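Local coordinates for aromatic-L-amino-acid decarboxylase (Catharanthus roseus, PDB 6EEW), which catalyses the pyridoxal 5'-phosphate-dependent decarboxylation of L-tryptophan to tryptamine and of 5-hydroxy-L-tryptophan to serotonin, working as a homodimer, at residues Tyr197-Thr202 with Ile223-Glu228; Leu255-Gly260 with Ile284-Ala289; Thr262-Thr267 with Ile416-Asn421; Phe422-Phe427 with Met467-Val472. All blocks are in the same frame, centred on the assembly; numbering follows the deposited sequence.

Interaction 1 (Tyr197-Thr202 with Ile223-Glu228); sequences YGSDQT and IPTTVE
The carboxylate of D200 takes hold of T225 with both oxygens. OD1 of D200 accepts from the hydroxyl OG1 of T225 at 2.7 Å, on its syn lone pair. OD2 of D200 accepts from the backbone N of T225 at 2.8 Å, and this donor stands above the carboxylate plane. T225 OG1 lies between its own backbone N and carbonyl carbon (chi1 67°), which brings it and the T225 N-H to the same carboxylate. NE2 of Q201 is a second donor to D200 OD1, at 3.0 Å, from out of the plane, on the face opposite to the T225 N. D200 OD1 is therefore gripped twice, which should help fix the rotation of the carboxylate.

The backbones meet just before this clamp. I223 N bonds to G198 O at 2.8 Å, and D200 N bonds to I223 O at 3.1 Å. This is the end of a parallel pairing in which S199 faces I223. I223 belongs to strand 220-223, an outermost strand of the large mixed sheet of the cofactor-binding domain. Past the bridge, the chain 199-202 folds into a type I turn. S199 OG accepts from Q201 N at 2.8 Å in an ST turn, and S199 O takes both T202 N and T202 OG1.

I223 CD1 lies 4.1 Å from Y197 CB, and the I223 side chain also packs on V237, L238 and M241 of helix 235-247. The Y197 hydroxyl bonds to D245 of that helix.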
loop_
_atom_site.group_PDB
_atom_site.type_symbol
_atom_site.label_atom_id
_atom_site.label_comp_id
_atom_site.label_asym_id
_atom_site.label_seq_id
_atom_site.Cartn_x
_atom_site.Cartn_y
_atom_site.Cartn_z
ATOM N N TYR A 197 2.430 -14.178 -20.523
ATOM C CA TYR A 197 1.226 -14.230 -21.341
ATOM C C TYR A 197 0.056 -13.610 -20.582
ATOM O O TYR A 197 -0.105 -13.837 -19.376
ATOM C CB TYR A 197 0.892 -15.678 -21.738
ATOM C CG TYR A 197 2.036 -16.439 -22.393
ATOM C CD1 TYR A 197 2.948 -17.157 -21.633
ATOM C CD2 TYR A 197 2.184 -16.455 -23.772
ATOM C CE1 TYR A 197 3.990 -17.856 -22.234
ATOM C CE2 TYR A 197 3.220 -17.156 -24.384
ATOM C CZ TYR A 197 4.118 -17.855 -23.609
ATOM O OH TYR A 197 5.145 -18.544 -24.215
ATOM N N GLY A 198 -0.727 -12.787 -21.274
ATOM C CA GLY A 198 -1.952 -12.247 -20.700
ATOM C C GLY A 198 -2.979 -11.971 -21.777
ATOM O O GLY A 198 -2.633 -11.708 -22.930
ATOM N N SER A 199 -4.255 -11.992 -21.394
ATOM C CA SER A 199 -5.309 -11.652 -22.342
ATOM C C SER A 199 -5.161 -10.222 -22.854
ATOM O O SER A 199 -4.760 -9.315 -22.121
ATOM C CB SER A 199 -6.684 -11.809 -21.693
ATOM O OG SER A 199 -7.661 -11.130 -22.468
ATOM N N ASP A 200 -5.540 -10.013 -24.121
ATOM C CA ASP A 200 -5.617 -8.657 -24.655
ATOM C C ASP A 200 -6.717 -7.835 -24.001
ATOM O O ASP A 200 -6.813 -6.632 -24.267
ATOM C CB ASP A 200 -5.807 -8.691 -26.177
ATOM C CG ASP A 200 -7.140 -9.308 -26.596
ATOM O OD1 ASP A 200 -7.975 -9.594 -25.708
ATOM O OD2 ASP A 200 -7.348 -9.520 -27.810
ATOM N N GLN A 201 -7.515 -8.445 -23.133
ATOM C CA GLN A 201 -8.511 -7.760 -22.321
ATOM C C GLN A 201 -7.935 -7.270 -21.004
ATOM O O GLN A 201 -8.669 -6.697 -20.189
ATOM C CB GLN A 201 -9.719 -8.673 -22.060
ATOM C CG GLN A 201 -10.400 -9.137 -23.325
ATOM C CD GLN A 201 -10.864 -7.962 -24.139
ATOM O OE1 GLN A 201 -11.591 -7.105 -23.646
ATOM N NE2 GLN A 201 -10.451 -7.913 -25.396
ATOM N N THR A 202 -6.670 -7.560 -20.741
ATOM C CA THR A 202 -5.960 -7.013 -19.589
ATOM C C THR A 202 -4.635 -6.439 -20.078
ATOM O O THR A 202 -3.570 -6.986 -19.789
ATOM C CB THR A 202 -5.733 -8.080 -18.539
ATOM O OG1 THR A 202 -4.950 -9.132 -19.109
ATOM C CG2 THR A 202 -7.073 -8.628 -18.059
ATOM N N ILE A 223 -2.607 -12.312 -25.621
ATOM C CA ILE A 223 -3.339 -13.332 -26.364
ATOM C C ILE A 223 -4.568 -12.700 -27.009
ATOM O O ILE A 223 -5.465 -12.211 -26.305
ATOM C CB ILE A 223 -3.724 -14.501 -25.453
ATOM C CG1 ILE A 223 -2.496 -14.998 -24.704
ATOM C CG2 ILE A 223 -4.276 -15.632 -26.281
ATOM C CD1 ILE A 223 -2.841 -15.792 -23.472
ATOM N N PRO A 224 -4.650 -12.687 -28.330
ATOM C CA PRO A 224 -5.827 -12.113 -28.993
ATOM C C PRO A 224 -7.102 -12.878 -28.661
ATOM O O PRO A 224 -7.112 -14.107 -28.574
ATOM C CB PRO A 224 -5.483 -12.227 -30.485
ATOM C CG PRO A 224 -4.389 -13.270 -30.551
ATOM C CD PRO A 224 -3.611 -13.099 -29.290
ATOM N N THR A 225 -8.181 -12.126 -28.463
ATOM C CA THR A 225 -9.477 -12.692 -28.144
ATOM C C THR A 225 -10.510 -12.123 -29.105
ATOM O O THR A 225 -10.331 -11.036 -29.657
ATOM C CB THR A 225 -9.909 -12.386 -26.713
ATOM O OG1 THR A 225 -10.136 -10.977 -26.578
ATOM C CG2 THR A 225 -8.859 -12.847 -25.724
ATOM N N THR A 226 -11.583 -12.881 -29.307
ATOM C CA THR A 226 -12.622 -12.522 -30.260
ATOM C C THR A 226 -14.002 -12.678 -29.630
ATOM O O THR A 226 -14.185 -13.359 -28.608
ATOM C CB THR A 226 -12.517 -13.371 -31.531
ATOM O OG1 THR A 226 -12.966 -14.698 -31.247
ATOM C CG2 THR A 226 -11.076 -13.424 -32.021
ATOM N N VAL A 227 -14.984 -12.031 -30.265
ATOM C CA VAL A 227 -16.365 -12.154 -29.819
ATOM C C VAL A 227 -16.822 -13.611 -29.794
ATOM O O VAL A 227 -17.735 -13.959 -29.036
ATOM C CB VAL A 227 -17.288 -11.298 -30.716
ATOM C CG1 VAL A 227 -17.334 -11.859 -32.140
ATOM C CG2 VAL A 227 -18.684 -11.191 -30.104
ATOM N N GLU A 228 -16.178 -14.485 -30.574
ATOM C CA GLU A 228 -16.597 -15.882 -30.620
ATOM C C GLU A 228 -16.424 -16.584 -29.275
ATOM O O GLU A 228 -17.134 -17.557 -28.990
ATOM C CB GLU A 228 -15.820 -16.616 -31.713
ATOM C CG GLU A 228 -16.117 -16.114 -33.115
ATOM C CD GLU A 228 -17.586 -16.312 -33.496
ATOM O OE1 GLU A 228 -18.258 -17.194 -32.904
ATOM O OE2 GLU A 228 -18.068 -15.582 -34.389
#

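Interaction 2 (Leu255-Gly260 with Ile284-Ala289); sequences LCATLG and IHVDAA
L255 O receives the N-H of H285 at 2.9 Å, nearly along the C=O axis and almost straight, at 172°. Three more backbone bonds follow in the alternating pattern of parallel strands. A257 N gives to H285 O, D287 N to A257 O at 2.9 Å, and L259 N to D287 O at 3.0 Å. The strand axes are 28° apart.

L255, A257, I284 and V286 share one face of the sheet. L255 and I284 lie side by side, with L255 CD2 3.7 Å from I284 CD1. Helix 270-280 lies against this face and completes a beta-alpha-beta crossover between the two strands.

C256, T258, H285 and D287 are on the other face. C256 SG meets D287 CB at 4.1 Å. The imidazole of H285 is held at both nitrogens, by S312 on ND1 and S314 on NE2. D287 CG is anti to its backbone N (chi1 175°), and its OD2 is a close polar neighbour of N1 of the pyridoxal-lysine at position 319.

In fold-type I enzymes an aspartate at this place typically pairs with the pyridine nitrogen. The contact is thus consistent with a buried strand end that presents the D287 carboxylate to that nitrogen at the edge of the cofactor ring.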
loop_
_atom_site.group_PDB
_atom_site.type_symbol
_atom_site.label_atom_id
_atom_site.label_comp_id
_atom_site.label_asym_id
_atom_site.label_seq_id
_atom_site.Cartn_x
_atom_site.Cartn_y
_atom_site.Cartn_z
ATOM N N LEU A 255 1.491 -16.794 -16.721
ATOM C CA LEU A 255 0.212 -16.646 -17.387
ATOM C C LEU A 255 -0.704 -15.989 -16.383
ATOM O O LEU A 255 -0.849 -16.484 -15.256
ATOM C CB LEU A 255 -0.360 -17.995 -17.837
ATOM C CG LEU A 255 -1.836 -17.888 -18.203
ATOM C CD1 LEU A 255 -1.977 -17.007 -19.456
ATOM C CD2 LEU A 255 -2.481 -19.285 -18.392
ATOM N N CYS A 256 -1.275 -14.860 -16.776
ATOM C CA CYS A 256 -2.252 -14.151 -15.967
ATOM C C CYS A 256 -3.609 -14.459 -16.568
ATOM O O CYS A 256 -3.960 -13.922 -17.621
ATOM C CB CYS A 256 -1.968 -12.654 -15.968
ATOM S SG CYS A 256 -3.070 -11.699 -14.924
ATOM N N ALA A 257 -4.368 -15.323 -15.901
ATOM C CA ALA A 257 -5.732 -15.635 -16.306
ATOM C C ALA A 257 -6.692 -14.747 -15.520
ATOM O O ALA A 257 -6.704 -14.777 -14.281
ATOM C CB ALA A 257 -6.035 -17.110 -16.069
ATOM N N THR A 258 -7.522 -13.994 -16.239
ATOM C CA THR A 258 -8.410 -13.003 -15.648
ATOM C C THR A 258 -9.838 -13.526 -15.537
ATOM O O THR A 258 -10.440 -13.956 -16.530
ATOM C CB THR A 258 -8.409 -11.728 -16.476
ATOM O OG1 THR A 258 -7.057 -11.322 -16.703
ATOM C CG2 THR A 258 -9.171 -10.629 -15.743
ATOM N N LEU A 259 -10.367 -13.481 -14.316
ATOM C CA LEU A 259 -11.744 -13.821 -13.998
ATOM C C LEU A 259 -12.491 -12.508 -13.788
ATOM O O LEU A 259 -12.559 -11.982 -12.679
ATOM C CB LEU A 259 -11.795 -14.716 -12.772
ATOM C CG LEU A 259 -13.046 -15.563 -12.633
ATOM C CD1 LEU A 259 -13.183 -16.460 -13.858
ATOM C CD2 LEU A 259 -12.965 -16.382 -11.365
ATOM N N GLY A 260 -13.034 -11.962 -14.872
ATOM C CA GLY A 260 -13.783 -10.723 -14.803
ATOM C C GLY A 260 -12.969 -9.520 -15.219
ATOM O O GLY A 260 -12.585 -8.693 -14.386
ATOM N N ILE A 284 0.723 -20.037 -13.305
ATOM C CA ILE A 284 -0.563 -19.435 -13.620
ATOM C C ILE A 284 -1.101 -18.722 -12.390
ATOM O O ILE A 284 -1.224 -19.310 -11.303
ATOM C CB ILE A 284 -1.562 -20.468 -14.169
ATOM C CG1 ILE A 284 -2.890 -19.777 -14.496
ATOM C CG2 ILE A 284 -1.702 -21.665 -13.226
ATOM C CD1 ILE A 284 -3.853 -20.666 -15.240
ATOM N N HIS A 285 -1.417 -17.446 -12.570
ATOM C CA HIS A 285 -2.014 -16.630 -11.531
ATOM C C HIS A 285 -3.388 -16.215 -12.014
ATOM O O HIS A 285 -3.539 -15.763 -13.156
ATOM C CB HIS A 285 -1.168 -15.384 -11.211
ATOM C CG HIS A 285 -1.859 -14.428 -10.294
ATOM N ND1 HIS A 285 -1.781 -14.522 -8.921
ATOM C CD2 HIS A 285 -2.698 -13.394 -10.553
ATOM C CE1 HIS A 285 -2.530 -13.577 -8.373
ATOM N NE2 HIS A 285 -3.093 -12.877 -9.343
ATOM N N VAL A 286 -4.381 -16.377 -11.154
ATOM C CA VAL A 286 -5.745 -15.990 -11.463
ATOM C C VAL A 286 -6.001 -14.648 -10.794
ATOM O O VAL A 286 -5.999 -14.538 -9.557
ATOM C CB VAL A 286 -6.749 -17.060 -11.028
ATOM C CG1 VAL A 286 -8.154 -16.552 -11.202
ATOM C CG2 VAL A 286 -6.527 -18.320 -11.870
ATOM N N ASP A 287 -6.189 -13.627 -11.635
ATOM C CA ASP A 287 -6.592 -12.294 -11.189
ATOM C C ASP A 287 -8.114 -12.285 -11.114
ATOM O O ASP A 287 -8.799 -12.241 -12.139
ATOM C CB ASP A 287 -6.085 -11.214 -12.139
ATOM C CG ASP A 287 -6.588 -9.820 -11.759
ATOM O OD1 ASP A 287 -7.046 -9.632 -10.604
ATOM O OD2 ASP A 287 -6.516 -8.901 -12.604
ATOM N N ALA A 288 -8.642 -12.356 -9.895
ATOM C CA ALA A 288 -10.076 -12.250 -9.696
ATOM C C ALA A 288 -10.375 -11.021 -8.859
ATOM O O ALA A 288 -11.075 -11.114 -7.845
ATOM C CB ALA A 288 -10.630 -13.515 -9.036
ATOM N N ALA A 289 -9.818 -9.872 -9.254
ATOM C CA ALA A 289 -9.995 -8.668 -8.451
ATOM C C ALA A 289 -11.468 -8.418 -8.156
ATOM O O ALA A 289 -11.870 -8.292 -6.995
ATOM C CB ALA A 289 -9.392 -7.462 -9.162
#

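Interaction 3 (Thr262-Thr267 with Ile416-Asn421); sequences TSTTAT and IVVPRN. With TRP (tryptophan), chain E.
N421 sends its amide into the loop 262-267, where ND2 gives a hydrogen bond to T265 O at 2.7 Å. The acceptor lies in the amide plane of N421, while the donor is tilted from the carbonyl plane of T265. The N-H...O angle is 147°. CG of N421 is anti to its own carbonyl carbon (chi1 -60°), and this carries the amide across to the loop. Close by, T267 CG2 meets the same ND2 tip to tip at 4.1 Å.

The second tight point is apolar. CG2 of V418 lies 3.9 Å from T264 CB, and the two side chains cross at about a right angle. T264 and V418 both also touch C426 of strand 424-429, and T264 reaches M467 on the next strand. T265 is buried too, against F101 and L424.

The outer side is looser. P419 is exposed, and R420 forms a salt bridge with E405 of helix 375-409. Neither segment is regular here, and the contact buries only 193 Å² in all.

At the inner end, T262 lines the tryptophan pocket, with its CG2 3.1 Å from the ligand N. T262 probably also binds pyridoxal phosphate. R469 bonds to T262 O through NH2 and to S263 O through NE.

One hydrogen bond from the N421 amide and the packing of V418 on T264 join the loop 416-421 of the C-terminal sheet to the loop that carries T262. The side-chain N-H of N421 thereby satisfies the main-chain carbonyl oxygen of buried T265, in a loop without regular secondary structure.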
loop_
_atom_site.group_PDB
_atom_site.type_symbol
_atom_site.label_atom_id
_atom_site.label_comp_id
_atom_site.label_asym_id
_atom_site.label_seq_id
_atom_site.Cartn_x
_atom_site.Cartn_y
_atom_site.Cartn_z
ATOM N N THR A 262 -11.800 -5.893 -16.716
ATOM C CA THR A 262 -12.307 -4.568 -16.380
ATOM C C THR A 262 -13.267 -4.049 -17.436
ATOM O O THR A 262 -14.225 -3.344 -17.103
ATOM C CB THR A 262 -11.143 -3.573 -16.214
ATOM O OG1 THR A 262 -10.299 -3.620 -17.368
ATOM C CG2 THR A 262 -10.298 -3.890 -14.971
ATOM N N SER A 263 -13.042 -4.389 -18.704
ATOM C CA SER A 263 -13.907 -3.877 -19.762
ATOM C C SER A 263 -15.297 -4.515 -19.717
ATOM O O SER A 263 -16.304 -3.825 -19.498
ATOM C CB SER A 263 -13.241 -4.101 -21.116
ATOM O OG SER A 263 -12.044 -3.353 -21.175
ATOM N N THR A 264 -15.378 -5.833 -19.924
ATOM C CA THR A 264 -16.661 -6.514 -20.074
ATOM C C THR A 264 -16.852 -7.649 -19.074
ATOM O O THR A 264 -17.820 -8.407 -19.195
ATOM C CB THR A 264 -16.800 -7.064 -21.491
ATOM O OG1 THR A 264 -15.736 -7.989 -21.734
ATOM C CG2 THR A 264 -16.723 -5.949 -22.516
ATOM N N THR A 265 -15.980 -7.769 -18.074
ATOM C CA THR A 265 -15.982 -8.920 -17.171
ATOM C C THR A 265 -16.015 -10.222 -17.967
ATOM O O THR A 265 -16.773 -11.147 -17.664
ATOM C CB THR A 265 -17.120 -8.855 -16.144
ATOM O OG1 THR A 265 -18.395 -8.742 -16.790
ATOM C CG2 THR A 265 -16.926 -7.691 -15.202
ATOM N N ALA A 266 -15.202 -10.277 -19.023
ATOM C CA ALA A 266 -14.881 -11.551 -19.654
ATOM C C ALA A 266 -14.294 -12.509 -18.621
ATOM O O ALA A 266 -13.864 -12.111 -17.538
ATOM C CB ALA A 266 -13.897 -11.347 -20.805
ATOM N N THR A 267 -14.319 -13.799 -18.943
ATOM C CA THR A 267 -13.858 -14.832 -18.019
ATOM C C THR A 267 -12.919 -15.777 -18.750
ATOM O O THR A 267 -13.325 -16.436 -19.716
ATOM C CB THR A 267 -15.037 -15.623 -17.426
ATOM O OG1 THR A 267 -15.874 -16.096 -18.484
ATOM C CG2 THR A 267 -15.880 -14.781 -16.499
ATOM N N ILE A 416 -27.710 -5.865 -26.078
ATOM C CA ILE A 416 -26.692 -6.327 -25.144
ATOM C C ILE A 416 -25.519 -6.853 -25.963
ATOM O O ILE A 416 -25.674 -7.792 -26.750
ATOM C CB ILE A 416 -27.247 -7.409 -24.205
ATOM C CG1 ILE A 416 -28.534 -6.934 -23.524
ATOM C CG2 ILE A 416 -26.212 -7.756 -23.152
ATOM C CD1 ILE A 416 -28.339 -5.759 -22.585
ATOM N N VAL A 417 -24.338 -6.264 -25.758
ATOM C CA VAL A 417 -23.202 -6.526 -26.637
ATOM C C VAL A 417 -22.528 -7.853 -26.305
ATOM O O VAL A 417 -22.084 -8.576 -27.203
ATOM C CB VAL A 417 -22.209 -5.354 -26.550
ATOM C CG1 VAL A 417 -20.979 -5.636 -27.395
ATOM C CG2 VAL A 417 -22.883 -4.055 -26.977
ATOM N N VAL A 418 -22.447 -8.203 -25.025
ATOM C CA VAL A 418 -21.779 -9.425 -24.587
ATOM C C VAL A 418 -22.529 -9.944 -23.368
ATOM O O VAL A 418 -23.177 -9.154 -22.671
ATOM C CB VAL A 418 -20.300 -9.165 -24.263
ATOM C CG1 VAL A 418 -19.521 -8.931 -25.537
ATOM C CG2 VAL A 418 -20.174 -7.959 -23.332
ATOM N N PRO A 419 -22.464 -11.237 -23.059
ATOM C CA PRO A 419 -23.295 -11.769 -21.973
ATOM C C PRO A 419 -22.932 -11.141 -20.633
ATOM O O PRO A 419 -21.762 -10.895 -20.338
ATOM C CB PRO A 419 -23.005 -13.278 -22.001
ATOM C CG PRO A 419 -22.437 -13.532 -23.361
ATOM C CD PRO A 419 -21.693 -12.291 -23.734
ATOM N N ARG A 420 -23.958 -10.878 -19.824
ATOM C CA ARG A 420 -23.778 -10.394 -18.460
ATOM C C ARG A 420 -23.406 -11.575 -17.573
ATOM O O ARG A 420 -24.247 -12.436 -17.307
ATOM C CB ARG A 420 -25.052 -9.710 -17.965
ATOM C CG ARG A 420 -25.000 -9.301 -16.493
ATOM C CD ARG A 420 -26.380 -9.254 -15.844
ATOM N NE ARG A 420 -27.050 -10.545 -15.915
ATOM C CZ ARG A 420 -26.774 -11.581 -15.131
ATOM N NH1 ARG A 420 -25.828 -11.497 -14.207
ATOM N NH2 ARG A 420 -27.431 -12.715 -15.284
ATOM N N ASN A 421 -22.147 -11.622 -17.120
ATOM C CA ASN A 421 -21.679 -12.709 -16.266
ATOM C C ASN A 421 -21.884 -12.436 -14.785
ATOM O O ASN A 421 -22.052 -13.377 -14.005
ATOM C CB ASN A 421 -20.183 -12.948 -16.482
ATOM C CG ASN A 421 -19.842 -13.323 -17.905
ATOM O OD1 ASN A 421 -20.492 -14.179 -18.509
ATOM N ND2 ASN A 421 -18.814 -12.677 -18.453
HETATM N N TRP E . -11.389 -1.624 -13.220
HETATM C CA TRP E . -11.698 -0.236 -13.526
HETATM C C TRP E . -10.661 0.383 -14.460
HETATM O O TRP E . -9.828 1.188 -14.037
HETATM C CB TRP E . -11.811 0.571 -12.230
HETATM C CG TRP E . -10.740 0.300 -11.195
HETATM C CD1 TRP E . -9.406 0.114 -11.415
HETATM C CD2 TRP E . -10.931 0.184 -9.771
HETATM N NE1 TRP E . -8.757 -0.114 -10.219
HETATM C CE2 TRP E . -9.670 -0.073 -9.199
HETATM C CE3 TRP E . -12.047 0.271 -8.931
HETATM C CZ2 TRP E . -9.494 -0.242 -7.830
HETATM C CZ3 TRP E . -11.870 0.104 -7.572
HETATM C CH2 TRP E . -10.605 -0.149 -7.035
HETATM O OXT TRP E . -10.641 0.103 -15.665
#

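Interaction 4 (Phe422-Phe427 with Met467-Val472)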
loop_
_atom_site.group_PDB
_atom_site.type_symbol
_atom_site.label_atom_id
_atom_site.label_comp_id
_atom_site.label_asym_id
_atom_site.label_seq_id
_atom_site.Cartn_x
_atom_site.Cartn_y
_atom_site.Cartn_z
ATOM N N PHE A 422 -21.835 -11.177 -14.374
ATOM C CA PHE A 422 -21.925 -10.828 -12.965
ATOM C C PHE A 422 -22.826 -9.610 -12.797
ATOM O O PHE A 422 -24.021 -9.665 -13.099
ATOM C CB PHE A 422 -20.518 -10.575 -12.403
ATOM C CG PHE A 422 -19.557 -11.717 -12.638
ATOM C CD1 PHE A 422 -19.535 -12.810 -11.783
ATOM C CD2 PHE A 422 -18.703 -11.712 -13.724
ATOM C CE1 PHE A 422 -18.655 -13.867 -11.994
ATOM C CE2 PHE A 422 -17.820 -12.760 -13.939
ATOM C CZ PHE A 422 -17.801 -13.843 -13.064
ATOM N N SER A 423 -22.264 -8.503 -12.309
ATOM C CA SER A 423 -23.042 -7.309 -12.008
ATOM C C SER A 423 -22.887 -6.213 -13.060
ATOM O O SER A 423 -23.495 -5.144 -12.920
ATOM C CB SER A 423 -22.666 -6.772 -10.627
ATOM O OG SER A 423 -23.263 -5.512 -10.432
ATOM N N LEU A 424 -22.066 -6.431 -14.081
ATOM C CA LEU A 424 -21.770 -5.403 -15.074
ATOM C C LEU A 424 -22.540 -5.714 -16.343
ATOM O O LEU A 424 -22.452 -6.833 -16.856
ATOM C CB LEU A 424 -20.268 -5.333 -15.375
ATOM C CG LEU A 424 -19.920 -4.706 -16.724
ATOM C CD1 LEU A 424 -20.278 -3.225 -16.753
ATOM C CD2 LEU A 424 -18.453 -4.924 -17.062
ATOM N N VAL A 425 -23.264 -4.718 -16.859
ATOM C CA VAL A 425 -24.076 -4.862 -18.068
ATOM C C VAL A 425 -23.472 -3.986 -19.161
ATOM O O VAL A 425 -23.384 -2.763 -19.005
ATOM C CB VAL A 425 -25.544 -4.476 -17.807
ATOM C CG1 VAL A 425 -26.411 -4.686 -19.051
ATOM C CG2 VAL A 425 -26.088 -5.226 -16.627
ATOM N N CYS A 426 -23.078 -4.600 -20.272
ATOM C CA CYS A 426 -22.531 -3.888 -21.418
ATOM C C CYS A 426 -23.593 -3.795 -22.506
ATOM O O CYS A 426 -24.099 -4.822 -22.968
ATOM C CB CYS A 426 -21.281 -4.591 -21.944
ATOM S SG CYS A 426 -19.925 -4.705 -20.736
ATOM N N PHE A 427 -23.934 -2.572 -22.912
ATOM C CA PHE A 427 -25.046 -2.385 -23.840
ATOM C C PHE A 427 -24.754 -1.223 -24.783
ATOM O O PHE A 427 -23.781 -0.482 -24.618
ATOM C CB PHE A 427 -26.361 -2.157 -23.094
ATOM C CG PHE A 427 -26.396 -0.893 -22.281
ATOM C CD1 PHE A 427 -25.674 -0.787 -21.105
ATOM C CD2 PHE A 427 -27.154 0.192 -22.700
ATOM C CE1 PHE A 427 -25.711 0.375 -20.358
ATOM C CE2 PHE A 427 -27.196 1.358 -21.959
ATOM C CZ PHE A 427 -26.472 1.453 -20.787
ATOM N N MET A 467 -19.287 0.601 -26.415
ATOM C CA MET A 467 -20.429 0.216 -25.604
ATOM C C MET A 467 -20.425 0.982 -24.288
ATOM O O MET A 467 -19.376 1.429 -23.809
ATOM C CB MET A 467 -20.410 -1.295 -25.354
ATOM C CG MET A 467 -19.305 -1.763 -24.433
ATOM S SD MET A 467 -18.917 -3.499 -24.722
ATOM C CE MET A 467 -18.142 -3.389 -26.335
ATOM N N LEU A 468 -21.622 1.181 -23.744
ATOM C CA LEU A 468 -21.819 1.709 -22.403
ATOM C C LEU A 468 -21.784 0.562 -21.402
ATOM O O LEU A 468 -22.111 -0.580 -21.735
ATOM C CB LEU A 468 -23.160 2.441 -22.312
ATOM C CG LEU A 468 -23.335 3.778 -23.043
ATOM C CD1 LEU A 468 -23.149 3.664 -24.548
ATOM C CD2 LEU A 468 -24.715 4.330 -22.729
ATOM N N ARG A 469 -21.390 0.872 -20.169
ATOM C CA ARG A 469 -21.349 -0.102 -19.089
ATOM C C ARG A 469 -22.205 0.377 -17.931
ATOM O O ARG A 469 -22.214 1.568 -17.598
ATOM C CB ARG A 469 -19.924 -0.363 -18.588
ATOM C CG ARG A 469 -18.934 -0.926 -19.609
ATOM C CD ARG A 469 -17.475 -0.622 -19.212
ATOM N NE ARG A 469 -16.990 -1.413 -18.075
ATOM C CZ ARG A 469 -17.118 -1.052 -16.794
ATOM N NH1 ARG A 469 -17.724 0.082 -16.474
ATOM N NH2 ARG A 469 -16.646 -1.824 -15.826
ATOM N N LEU A 470 -22.910 -0.560 -17.306
ATOM C CA LEU A 470 -23.602 -0.317 -16.047
ATOM C C LEU A 470 -23.009 -1.268 -15.016
ATOM O O LEU A 470 -23.265 -2.476 -15.053
ATOM C CB LEU A 470 -25.106 -0.517 -16.187
ATOM C CG LEU A 470 -25.866 0.059 -14.995
ATOM C CD1 LEU A 470 -25.934 1.600 -15.097
ATOM C CD2 LEU A 470 -27.260 -0.585 -14.855
ATOM N N ALA A 471 -22.202 -0.718 -14.115
ATOM C CA ALA A 471 -21.514 -1.497 -13.089
ATOM C C ALA A 471 -22.308 -1.332 -11.799
ATOM O O ALA A 471 -22.116 -0.380 -11.038
ATOM C CB ALA A 471 -20.064 -1.044 -12.947
ATOM N N VAL A 472 -23.236 -2.250 -11.578
ATOM C CA VAL A 472 -24.101 -2.190 -10.410
ATOM C C VAL A 472 -23.352 -2.731 -9.202
ATOM O O VAL A 472 -22.547 -3.660 -9.317
ATOM C CB VAL A 472 -25.403 -2.964 -10.664
ATOM C CG1 VAL A 472 -26.285 -2.899 -9.443
ATOM C CG2 VAL A 472 -26.119 -2.392 -11.877
#
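L424 CG is anti to its backbone N (chi1 158°), and this swings CD1 over to R469. R469 bends at chi3 (73°), which turns its guanidinium back beneath that methyl. L424 CD1 sits 3.8 Å above the guanidinium plane, over its centre, and 3.4 Å from R469 CB. NH2 of R469 also bonds to F100 O.

On the other face of the sheet, F427 CG lies between its backbone N and carbonyl carbon (chi1 64°). This lays the ring over L468. L468 CB is a CH-pi partner, 4.0 Å from the ring centroid and offset toward the rim. The ring also meets F404 of helix 375-409 edge-to-face.

The backbones form a regular antiparallel ladder. V425 and L470 are a hydrogen-bonded pair, with V425 N to L470 O at 2.9 Å and L470 N to V425 O at 2.8 Å. F427 and L468 form the next such pair. V472 N reaches S423 O at 3.2 Å. C426 CB packs on M467 SD at 3.8 Å.

These are the two central strands of the four-stranded antiparallel sheet of the C-terminal domain, a feature of fold-type I pyridoxal phosphate enzymes.

Overall arrangement
From the N terminus, interaction 1 comes first and closes the chain between strand 194-199 and the end of strand 220-223. Interaction 2 opens later and closes the crossover through helix 270-280. The two share the large mixed sheet, where Y197 O probably bonds to C256 N. Interaction 3 crosses interaction 2, because 262-267 lies between 255-260 and 284-289 while 416-421 lies far beyond. It spans 148 residues and ties the loop between strand 251-258 and helix 270-280 to the C-terminal sheet. Interaction 4 follows in series and closes the connection through helix 438-451 and strand 459-462, pairing the two central strands of that sheet. Its centre is about 7 Å from that of interaction 3. None is nested.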